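PDB 1ZVP: hypothetical protein VC0802 from Vibrio cholerae, which is of unknown function but carries two ACT-family regions and may take part in transport. Local coordinates for residues D[34-39]-D[51-56]; D[93-98]-D[124-129]; D[68-73]-D[115-120]; D[16-21]-D[75-80]. One frame throughout, in Å; residues are numbered along the deposited sequence.

Contact 1 (D[34-39]-D[51-56])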
# COMPACT_ATOMS: atom_id res chain seq x y z
N SER D 34 -13.53 16.42 1.98
CA SER D 34 -14.91 16.86 1.67
C SER D 34 -15.02 17.74 0.42
O SER D 34 -16.04 17.71 -0.27
CB SER D 34 -15.55 17.54 2.88
OG SER D 34 -14.60 18.31 3.62
N ASP D 35 -13.97 18.51 0.13
CA ASP D 35 -13.86 19.32 -1.09
C ASP D 35 -13.78 18.47 -2.37
O ASP D 35 -14.11 18.95 -3.46
CB ASP D 35 -12.61 20.22 -1.04
CG ASP D 35 -12.62 21.20 0.15
OD1 ASP D 35 -13.65 21.88 0.36
OD2 ASP D 35 -11.58 21.30 0.84
N TYR D 36 -13.33 17.22 -2.25
CA TYR D 36 -12.98 16.40 -3.41
C TYR D 36 -13.86 15.16 -3.61
O TYR D 36 -13.65 14.39 -4.54
CB TYR D 36 -11.50 16.01 -3.35
CG TYR D 36 -10.56 17.19 -3.42
CD1 TYR D 36 -10.12 17.69 -4.65
CD2 TYR D 36 -10.11 17.81 -2.26
CE1 TYR D 36 -9.26 18.78 -4.73
CE2 TYR D 36 -9.24 18.91 -2.32
CZ TYR D 36 -8.82 19.39 -3.56
OH TYR D 36 -7.96 20.47 -3.62
N LEU D 37 -14.86 15.00 -2.74
CA LEU D 37 -15.79 13.87 -2.80
C LEU D 37 -16.42 13.64 -4.18
O LEU D 37 -16.58 12.49 -4.60
CB LEU D 37 -16.90 14.06 -1.75
CG LEU D 37 -16.92 13.25 -0.45
CD1 LEU D 37 -15.56 12.79 -0.00
CD2 LEU D 37 -17.61 14.05 0.66
N SER D 38 -16.76 14.73 -4.87
CA SER D 38 -17.41 14.66 -6.19
C SER D 38 -16.52 14.04 -7.27
O SER D 38 -17.01 13.62 -8.31
CB SER D 38 -17.88 16.04 -6.64
OG SER D 38 -16.80 16.95 -6.66
N LEU D 39 -15.21 13.99 -7.01
CA LEU D 39 -14.27 13.34 -7.91
C LEU D 39 -14.30 11.81 -7.79
O LEU D 39 -13.80 11.11 -8.67
CB LEU D 39 -12.85 13.86 -7.67
CG LEU D 39 -12.56 15.34 -7.93
CD1 LEU D 39 -11.11 15.67 -7.61
CD2 LEU D 39 -12.87 15.70 -9.37
N LEU D 51 -3.27 15.87 1.00
CA LEU D 51 -4.15 14.74 0.70
C LEU D 51 -3.77 14.08 -0.61
O LEU D 51 -3.75 14.74 -1.65
CB LEU D 51 -5.60 15.22 0.62
CG LEU D 51 -6.75 14.23 0.48
CD1 LEU D 51 -6.98 13.44 1.76
CD2 LEU D 51 -7.99 15.00 0.11
N THR D 52 -3.44 12.79 -0.56
CA THR D 52 -3.25 11.98 -1.77
C THR D 52 -4.62 11.51 -2.26
O THR D 52 -5.42 10.98 -1.47
CB THR D 52 -2.34 10.73 -1.52
OG1 THR D 52 -1.05 11.15 -1.05
CG2 THR D 52 -2.16 9.90 -2.79
N LEU D 53 -4.89 11.72 -3.54
CA LEU D 53 -6.07 11.15 -4.17
C LEU D 53 -5.63 10.22 -5.28
O LEU D 53 -4.73 10.56 -6.04
CB LEU D 53 -6.99 12.23 -4.76
CG LEU D 53 -7.56 13.34 -3.86
CD1 LEU D 53 -8.26 14.42 -4.71
CD2 LEU D 53 -8.51 12.79 -2.79
N VAL D 54 -6.25 9.05 -5.36
CA VAL D 54 -6.06 8.16 -6.51
C VAL D 54 -7.38 8.18 -7.27
O VAL D 54 -8.42 7.84 -6.73
CB VAL D 54 -5.63 6.70 -6.12
CG1 VAL D 54 -5.26 5.90 -7.35
CG2 VAL D 54 -4.45 6.72 -5.17
N LEU D 55 -7.30 8.60 -8.53
CA LEU D 55 -8.45 8.98 -9.31
C LEU D 55 -8.35 8.39 -10.70
O LEU D 55 -7.24 8.21 -11.20
CB LEU D 55 -8.49 10.50 -9.48
CG LEU D 55 -8.69 11.40 -8.27
CD1 LEU D 55 -7.99 12.72 -8.48
CD2 LEU D 55 -10.16 11.61 -8.05
N GLU D 56 -9.50 8.13 -11.31
CA GLU D 56 -9.59 7.86 -12.74
C GLU D 56 -8.91 8.98 -13.52
O GLU D 56 -9.00 10.14 -13.15
CB GLU D 56 -11.06 7.76 -13.15
CG GLU D 56 -11.65 6.37 -13.04
CD GLU D 56 -11.82 5.71 -14.41
OE1 GLU D 56 -12.95 5.22 -14.68
OE2 GLU D 56 -10.84 5.68 -15.21
O HOH W 1 -11.96 9.15 -9.96
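Tyr36 and Leu39 face Leu53 and Leu55 across a gap too wide for backbone pairing: the CA atoms of Leu39 and Leu55 are 7.4 Å apart. Residues 37-39 form a short 3-10 segment, with Leu39 N bonded to Tyr36 O. This turn puts the side chains of Tyr36 and Leu39 on the same side, toward strand 51-56. Leu51, Leu53 and Leu55 alternate along that strand and answer from its near face.

Leu53 is the middle of the contact. Its CD1 lies 3.8 Å from Tyr36 CD1 and equally close to Tyr36 CG, and the two side chains cross at about a right angle. CG of Tyr36 is anti to its carbonyl carbon (chi1 -63°), which points it toward Leu53. Leu51 CD2 comes from the same side of the ring as Leu53 CD1, but lies 4.2 Å from Tyr36 CD2. Leu39 CD1 sits in the plane of the Tyr36 ring, at its edge, and also meets Leu53 CD1 at 4.3 Å. Further along, Leu55 CD2 presses on Leu39 CB at 3.5 Å.

All direct contacts are apolar. Polar groups meet through one water, which donates to Leu39 O and accepts from Glu56 N, each at 3.0 Å. Glu56 is the N-cap of helix 57-61. The Tyr36 hydroxyl is bonded to Asn30 O, so the ring is fixed at its far end too.

Val29 on strand 24-29 and Thr44 on strand 43-47 border the same cluster. The contact is a loop packed over the central strand of a three-stranded antiparallel sheet, within an ACT-family region.

Contact 2 (D[93-98]-D[124-129])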
# COMPACT_ATOMS: atom_id res chain seq x y z
N THR D 93 8.28 -8.96 -4.66
CA THR D 93 9.40 -9.68 -5.26
C THR D 93 9.12 -10.17 -6.68
O THR D 93 9.98 -10.05 -7.56
CB THR D 93 9.86 -10.88 -4.40
OG1 THR D 93 10.31 -10.40 -3.14
CG2 THR D 93 11.00 -11.64 -5.05
N LYS D 94 7.93 -10.75 -6.91
CA LYS D 94 7.54 -11.24 -8.23
C LYS D 94 7.55 -10.12 -9.26
O LYS D 94 7.96 -10.32 -10.41
CB LYS D 94 6.15 -11.84 -8.19
CG LYS D 94 6.04 -13.14 -7.49
CD LYS D 94 4.57 -13.46 -7.29
CE LYS D 94 4.37 -14.90 -6.97
NZ LYS D 94 4.39 -15.75 -8.18
N LEU D 95 7.07 -8.94 -8.85
CA LEU D 95 7.06 -7.75 -9.68
C LEU D 95 8.47 -7.20 -9.93
O LEU D 95 8.80 -6.87 -11.07
CB LEU D 95 6.17 -6.68 -9.05
CG LEU D 95 4.75 -6.34 -9.51
CD1 LEU D 95 4.19 -7.31 -10.50
CD2 LEU D 95 3.85 -6.21 -8.31
N ALA D 96 9.29 -7.08 -8.88
CA ALA D 96 10.65 -6.58 -9.01
C ALA D 96 11.51 -7.45 -9.92
O ALA D 96 12.35 -6.93 -10.65
CB ALA D 96 11.30 -6.43 -7.63
N GLU D 97 11.31 -8.76 -9.87
CA GLU D 97 12.03 -9.69 -10.74
C GLU D 97 11.84 -9.41 -12.23
O GLU D 97 12.65 -9.85 -13.05
CB GLU D 97 11.60 -11.12 -10.47
CG GLU D 97 12.32 -11.77 -9.33
CD GLU D 97 11.87 -13.20 -9.12
OE1 GLU D 97 12.41 -14.10 -9.80
OE2 GLU D 97 10.97 -13.41 -8.27
N HIS D 98 10.75 -8.73 -12.57
CA HIS D 98 10.48 -8.35 -13.96
C HIS D 98 10.65 -6.86 -14.24
O HIS D 98 10.25 -6.38 -15.30
CB HIS D 98 9.11 -8.85 -14.37
CG HIS D 98 9.02 -10.34 -14.41
ND1 HIS D 98 8.70 -11.09 -13.31
CD2 HIS D 98 9.28 -11.21 -15.41
CE1 HIS D 98 8.73 -12.37 -13.63
NE2 HIS D 98 9.07 -12.47 -14.90
N LEU D 124 0.54 -8.84 -14.60
CA LEU D 124 -0.31 -10.04 -14.56
C LEU D 124 0.48 -11.33 -14.69
O LEU D 124 0.27 -12.27 -13.92
CB LEU D 124 -1.36 -10.00 -15.67
CG LEU D 124 -2.57 -9.10 -15.48
CD1 LEU D 124 -3.52 -9.27 -16.66
CD2 LEU D 124 -3.27 -9.37 -14.14
N GLN D 125 1.37 -11.38 -15.68
CA GLN D 125 2.24 -12.52 -15.90
C GLN D 125 3.15 -12.82 -14.71
O GLN D 125 3.19 -13.95 -14.24
CB GLN D 125 3.09 -12.30 -17.16
CG GLN D 125 2.34 -12.53 -18.47
CD GLN D 125 3.00 -11.82 -19.67
OE1 GLN D 125 2.31 -11.34 -20.59
NE2 GLN D 125 4.34 -11.73 -19.66
N ALA D 126 3.88 -11.81 -14.23
CA ALA D 126 4.71 -11.93 -13.04
C ALA D 126 3.91 -12.43 -11.83
O ALA D 126 4.30 -13.39 -11.16
CB ALA D 126 5.39 -10.62 -12.74
N LEU D 127 2.77 -11.79 -11.56
CA LEU D 127 1.97 -12.08 -10.38
C LEU D 127 1.27 -13.43 -10.42
O LEU D 127 0.96 -13.99 -9.37
CB LEU D 127 0.94 -10.97 -10.15
CG LEU D 127 1.51 -9.63 -9.70
CD1 LEU D 127 0.46 -8.52 -9.78
CD2 LEU D 127 2.09 -9.75 -8.30
N GLY D 128 1.02 -13.93 -11.62
CA GLY D 128 0.29 -15.18 -11.81
C GLY D 128 1.15 -16.43 -11.87
O GLY D 128 0.63 -17.52 -12.11
N GLU D 129 2.46 -16.27 -11.66
CA GLU D 129 3.41 -17.39 -11.71
C GLU D 129 3.27 -18.33 -10.51
O GLU D 129 3.21 -17.87 -9.36
CB GLU D 129 4.85 -16.88 -11.75
CG GLU D 129 5.32 -16.33 -13.08
CD GLU D 129 6.63 -15.53 -12.95
OE1 GLU D 129 7.10 -15.27 -11.81
OE2 GLU D 129 7.17 -15.14 -14.01
O HOH W 2 6.75 -15.93 -9.20
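Two helix ends, of 87-96 and 120-127, pack together here on the helical side of an ACT-family region. Lys94 and Ala126 mark the closest backbone approach, with CA atoms 5.6 Å apart. The small Ala126 side chain allows this. Its CB lies 3.5 Å from Lys94 O and 3.4 Å from His98 ND1.

On the side facing strand 71-76, Leu95 CD1 meets Leu127 CG at 3.6 Å. Leu127 also touches Ile74 and Leu76 of that strand.

On the other side the contact is polar. His98 ND1 donates to Lys94 O at 3.1 Å, with the acceptor in the ring plane and the bond nearly straight (170°). Lys94 runs past Ala126 O and bends at its last torsion (chi4 -81°), placing NZ 2.7 Å from Glu129 O. The donor is tilted 25° from that carbonyl plane. A water accepts from Lys94 NZ and donates to Glu129 OE1. Glu129 and His98 approach tip to tip, with OE2 3.2 Å from His98 CE1.

The ammonium thus holds the chain just beyond helix 120-127 by a backbone carbonyl. Glu129 OE1, 4.6 Å from Lys94 NZ, is too far for a salt bridge, but with the bridging water it may still balance part of the charge.

Contact 3 (D[68-73]-D[115-120])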
# COMPACT_ATOMS: atom_id res chain seq x y z
N SER D 68 -0.73 13.21 -14.56
CA SER D 68 0.16 12.27 -13.88
C SER D 68 0.49 11.14 -14.88
O SER D 68 -0.04 11.14 -16.01
CB SER D 68 -0.50 11.73 -12.60
OG SER D 68 0.16 10.58 -12.07
N ALA D 69 1.38 10.22 -14.49
CA ALA D 69 1.62 9.01 -15.27
C ALA D 69 0.43 8.08 -15.06
O ALA D 69 -0.15 8.05 -13.97
CB ALA D 69 2.91 8.35 -14.85
N LEU D 70 0.06 7.34 -16.11
CA LEU D 70 -1.09 6.44 -16.06
C LEU D 70 -0.79 5.10 -15.40
O LEU D 70 0.23 4.47 -15.69
CB LEU D 70 -1.68 6.21 -17.46
CG LEU D 70 -2.34 7.34 -18.25
CD1 LEU D 70 -3.12 6.75 -19.41
CD2 LEU D 70 -3.25 8.20 -17.40
N PHE D 71 -1.72 4.67 -14.54
CA PHE D 71 -1.63 3.42 -13.79
C PHE D 71 -2.78 2.45 -14.07
O PHE D 71 -3.93 2.84 -14.25
CB PHE D 71 -1.56 3.71 -12.30
CG PHE D 71 -0.26 4.33 -11.86
CD1 PHE D 71 0.87 3.54 -11.66
CD2 PHE D 71 -0.17 5.69 -11.64
CE1 PHE D 71 2.06 4.11 -11.25
CE2 PHE D 71 1.03 6.27 -11.22
CZ PHE D 71 2.15 5.47 -11.03
N SER D 72 -2.44 1.17 -14.12
CA SER D 72 -3.43 0.11 -14.15
C SER D 72 -3.58 -0.48 -12.76
O SER D 72 -2.64 -0.45 -11.97
CB SER D 72 -3.02 -0.97 -15.13
OG SER D 72 -3.04 -0.46 -16.44
N LEU D 73 -4.77 -0.98 -12.46
CA LEU D 73 -5.04 -1.53 -11.14
C LEU D 73 -5.23 -3.05 -11.19
O LEU D 73 -6.04 -3.57 -11.95
CB LEU D 73 -6.25 -0.85 -10.50
CG LEU D 73 -6.86 -1.53 -9.28
CD1 LEU D 73 -5.92 -1.51 -8.08
CD2 LEU D 73 -8.17 -0.88 -8.94
N VAL D 115 0.33 -0.43 -11.11
CA VAL D 115 1.53 -0.48 -11.94
C VAL D 115 1.35 0.46 -13.13
O VAL D 115 0.22 0.80 -13.48
CB VAL D 115 1.86 -1.93 -12.43
CG1 VAL D 115 2.00 -2.89 -11.24
CG2 VAL D 115 0.81 -2.43 -13.42
N GLN D 116 2.45 0.89 -13.73
CA GLN D 116 2.41 1.67 -14.97
C GLN D 116 1.54 0.96 -15.96
O GLN D 116 1.62 -0.26 -16.10
CB GLN D 116 3.81 1.81 -15.55
CG GLN D 116 4.70 2.76 -14.80
CD GLN D 116 6.14 2.68 -15.27
OE1 GLN D 116 7.03 3.28 -14.67
NE2 GLN D 116 6.38 1.93 -16.34
N LYS D 117 0.71 1.73 -16.66
CA LYS D 117 -0.27 1.19 -17.58
C LYS D 117 0.36 0.28 -18.65
O LYS D 117 -0.20 -0.77 -18.98
CB LYS D 117 -1.07 2.31 -18.23
CG LYS D 117 -2.28 1.79 -18.99
CD LYS D 117 -2.81 2.79 -19.98
CE LYS D 117 -3.91 2.15 -20.80
NZ LYS D 117 -4.61 3.15 -21.64
N GLU D 118 1.53 0.69 -19.16
CA GLU D 118 2.23 -0.06 -20.21
C GLU D 118 2.72 -1.43 -19.75
O GLU D 118 2.91 -2.33 -20.56
CB GLU D 118 3.39 0.75 -20.80
CG GLU D 118 2.97 1.67 -21.98
CD GLU D 118 3.96 1.67 -23.18
OE1 GLU D 118 4.97 2.42 -23.16
OE2 GLU D 118 3.69 0.91 -24.16
N LYS D 119 2.89 -1.58 -18.44
CA LYS D 119 3.40 -2.80 -17.84
C LYS D 119 2.32 -3.69 -17.23
O LYS D 119 2.63 -4.64 -16.53
CB LYS D 119 4.48 -2.44 -16.82
CG LYS D 119 5.81 -2.14 -17.48
CD LYS D 119 6.76 -1.49 -16.51
CE LYS D 119 8.14 -1.35 -17.13
NZ LYS D 119 9.04 -0.58 -16.23
N ALA D 120 1.06 -3.39 -17.53
CA ALA D 120 -0.09 -4.09 -16.95
C ALA D 120 -0.17 -5.59 -17.30
O ALA D 120 -0.44 -6.42 -16.42
CB ALA D 120 -1.38 -3.39 -17.32
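Ser72 OG is anti to its carbonyl carbon (chi1 -66°), which sets it beside the backbone of Lys117. Lys117 CG is anti to the backbone N (chi1 -169°), which puts CG 3.5 Å from Ser72 OG, and from there the chain runs out extended. Ser72 is on strand 71-76, and Lys117 follows directly on strand 111-116, its antiparallel neighbour. These are the two inner strands of the four-stranded sheet in an ACT-family region.

Three backbone bonds join the segments. Ser72 and Val115 form a hydrogen-bonded pair, with Ser72 N to Val115 O at 2.8 Å and Val115 N to Ser72 O at 3.1 Å. Lys117 N adds a bond to Leu70 O at 2.9 Å, its donor lying above the carbonyl plane. That bond carries the pairing past the strand into the 3-10 segment 117-118. Between them, Phe71 and Gln116 are a non-hydrogen-bonded pair whose side chains diverge.

Val115 O has further neighbours. Phe71 CA makes a CA-H...O contact with it at 3.2 Å, and it lies at the edge of the Phe71 ring, near the ring plane. The ring also makes an edge-to-face stack with Phe26.

Leu70 and Lys117 lie side by side and point the same way, Leu70 CD1 being 4.0 Å from Lys117 CD. They are at the solvent-exposed end of the pairing. The ammonium of Lys117 goes on to a salt bridge with Asp23.

The Ser72 hydroxyl is closely lined by carbon: OG is 3.4 Å from Lys117 CA and 3.5 Å from Ala120 CB.

Contact 4 (D[16-21]-D[75-80])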
# COMPACT_ATOMS: atom_id res chain seq x y z
N SER D 16 -2.90 -14.92 -7.84
CA SER D 16 -4.22 -14.89 -8.48
C SER D 16 -4.65 -13.47 -8.89
O SER D 16 -5.70 -12.99 -8.46
CB SER D 16 -5.28 -15.56 -7.59
OG SER D 16 -5.09 -16.96 -7.54
N PRO D 17 -3.83 -12.80 -9.74
CA PRO D 17 -4.10 -11.40 -10.07
C PRO D 17 -5.28 -11.18 -11.01
O PRO D 17 -5.63 -12.06 -11.80
CB PRO D 17 -2.80 -10.96 -10.76
CG PRO D 17 -2.30 -12.19 -11.38
CD PRO D 17 -2.63 -13.29 -10.42
N GLU D 18 -5.91 -10.02 -10.91
CA GLU D 18 -6.95 -9.65 -11.85
C GLU D 18 -6.82 -8.19 -12.22
O GLU D 18 -6.66 -7.34 -11.35
CB GLU D 18 -8.33 -9.96 -11.28
CG GLU D 18 -8.49 -9.63 -9.83
CD GLU D 18 -9.92 -9.68 -9.37
OE1 GLU D 18 -10.24 -9.04 -8.35
OE2 GLU D 18 -10.73 -10.38 -10.02
N LEU D 19 -6.86 -7.91 -13.52
CA LEU D 19 -6.76 -6.56 -14.04
C LEU D 19 -8.12 -5.89 -13.98
O LEU D 19 -9.07 -6.38 -14.59
CB LEU D 19 -6.29 -6.57 -15.49
CG LEU D 19 -5.25 -5.60 -16.04
CD1 LEU D 19 -5.67 -5.20 -17.44
CD2 LEU D 19 -4.96 -4.36 -15.17
N MET D 20 -8.20 -4.77 -13.26
CA MET D 20 -9.43 -3.96 -13.16
C MET D 20 -9.55 -2.93 -14.29
O MET D 20 -8.56 -2.54 -14.91
CB MET D 20 -9.49 -3.24 -11.79
CG MET D 20 -9.34 -4.16 -10.57
SD MET D 20 -10.60 -5.45 -10.52
CE MET D 20 -9.54 -6.83 -10.42
N ALA D 21 -10.79 -2.52 -14.56
CA ALA D 21 -11.06 -1.46 -15.51
C ALA D 21 -10.55 -0.13 -14.98
O ALA D 21 -10.57 0.11 -13.78
CB ALA D 21 -12.53 -1.38 -15.77
N THR D 75 -5.82 -6.35 -8.63
CA THR D 75 -6.16 -6.88 -7.32
C THR D 75 -5.66 -8.31 -7.20
O THR D 75 -5.69 -9.07 -8.17
CB THR D 75 -7.67 -6.81 -7.06
OG1 THR D 75 -8.09 -5.44 -7.07
CG2 THR D 75 -8.02 -7.42 -5.72
N LEU D 76 -5.18 -8.66 -6.02
CA LEU D 76 -4.76 -10.02 -5.74
C LEU D 76 -5.92 -10.73 -5.07
O LEU D 76 -6.36 -10.32 -4.01
CB LEU D 76 -3.55 -10.00 -4.82
CG LEU D 76 -2.16 -9.84 -5.43
CD1 LEU D 76 -2.15 -9.35 -6.88
CD2 LEU D 76 -1.37 -8.92 -4.53
N THR D 77 -6.43 -11.78 -5.72
CA THR D 77 -7.56 -12.54 -5.18
C THR D 77 -7.12 -13.64 -4.21
O THR D 77 -7.96 -14.23 -3.51
CB THR D 77 -8.49 -13.13 -6.28
OG1 THR D 77 -7.74 -13.97 -7.15
CG2 THR D 77 -9.12 -12.03 -7.07
N VAL D 78 -5.81 -13.90 -4.15
CA VAL D 78 -5.24 -14.85 -3.19
C VAL D 78 -5.76 -14.57 -1.76
O VAL D 78 -5.93 -13.42 -1.33
CB VAL D 78 -3.68 -14.88 -3.27
CG1 VAL D 78 -3.04 -13.72 -2.49
CG2 VAL D 78 -3.13 -16.23 -2.80
N HIS D 79 -6.02 -15.66 -1.05
CA HIS D 79 -6.64 -15.66 0.28
C HIS D 79 -5.64 -15.26 1.36
O HIS D 79 -4.62 -15.93 1.56
CB HIS D 79 -7.21 -17.06 0.54
CG HIS D 79 -6.88 -18.04 -0.54
ND1 HIS D 79 -5.61 -18.57 -0.71
CD2 HIS D 79 -7.63 -18.55 -1.56
CE1 HIS D 79 -5.61 -19.38 -1.76
NE2 HIS D 79 -6.82 -19.38 -2.29
N SER D 80 -5.94 -14.14 2.04
CA SER D 80 -5.07 -13.60 3.09
C SER D 80 -5.75 -12.55 3.98
O SER D 80 -6.81 -12.01 3.63
CB SER D 80 -3.79 -13.00 2.47
OG SER D 80 -2.86 -12.59 3.47
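Backbone bonds between Glu18 and Thr75 set the register. Glu18 N donates to Thr75 O at 2.9 Å, and Thr75 N returns a bond to Glu18 O at 3.0 Å. Next to this hydrogen-bonded pair, Pro17 and Leu76 form a non-hydrogen-bonded one. Pro17 CA adds a CA-H...O contact to Thr75 O at 3.4 Å.

A second polar group closes the end of the ladder. Ser16 O accepts from both Thr77 OG1, at 2.6 Å, and Thr77 N, at 3.1 Å. The hydroxyl comes in the carbonyl plane, on a lone pair, while the backbone N-H comes from above that plane. The hydroxyl can do this because OG1 lies between the backbone N and the carbonyl carbon of Thr77 (chi1 58°).

These bonds attach strand 17-19 to strand 71-76 as an edge of the four-stranded antiparallel sheet. Strand 17-19, from the first ACT-family region, thereby pairs in the sheet that holds strand 71-76 of the second.

Apolar and mixed contacts fall on both faces. On one, Pro17 CB meets Leu76 CD1 at 4.3 Å, and Leu124 and Leu127 of helix 120-127 pack on the proline. On the other, Glu18 lies alongside Thr75 and crosses Thr77 at about a right angle, its CD 3.4 Å from Thr77 CG2. Met20 bends back at chi2 and chi3 to set CE 3.8 Å from Thr75 CB. The Thr75 hydroxyl is hydrogen-bonded to His112 ND1 on strand 111-116.

In the fold
Contacts 3 and 4 share strand 71-76, which pairs with 111-116 in one and with 17-19 in the other. Their centres are about 16 Å apart, and Leu73 O probably bonds to Met20 N between them. Contact 2 joins the helices that follow strands 71-76 and 111-116; it touches contact 4 at the proline end of strand 17-19. Contact 1 belongs to the separate three-stranded sheet, with its centre about 30 Å from that of contact 2, across the chain's centre. Along the chain, contact 1 falls between the two segments of contact 4. Strand 17-19, the first strand of the chain, lies in the sheet of the second ACT-family region, while contact 1 stays with the first. Contacts 1 and 2 both reach the second subunit.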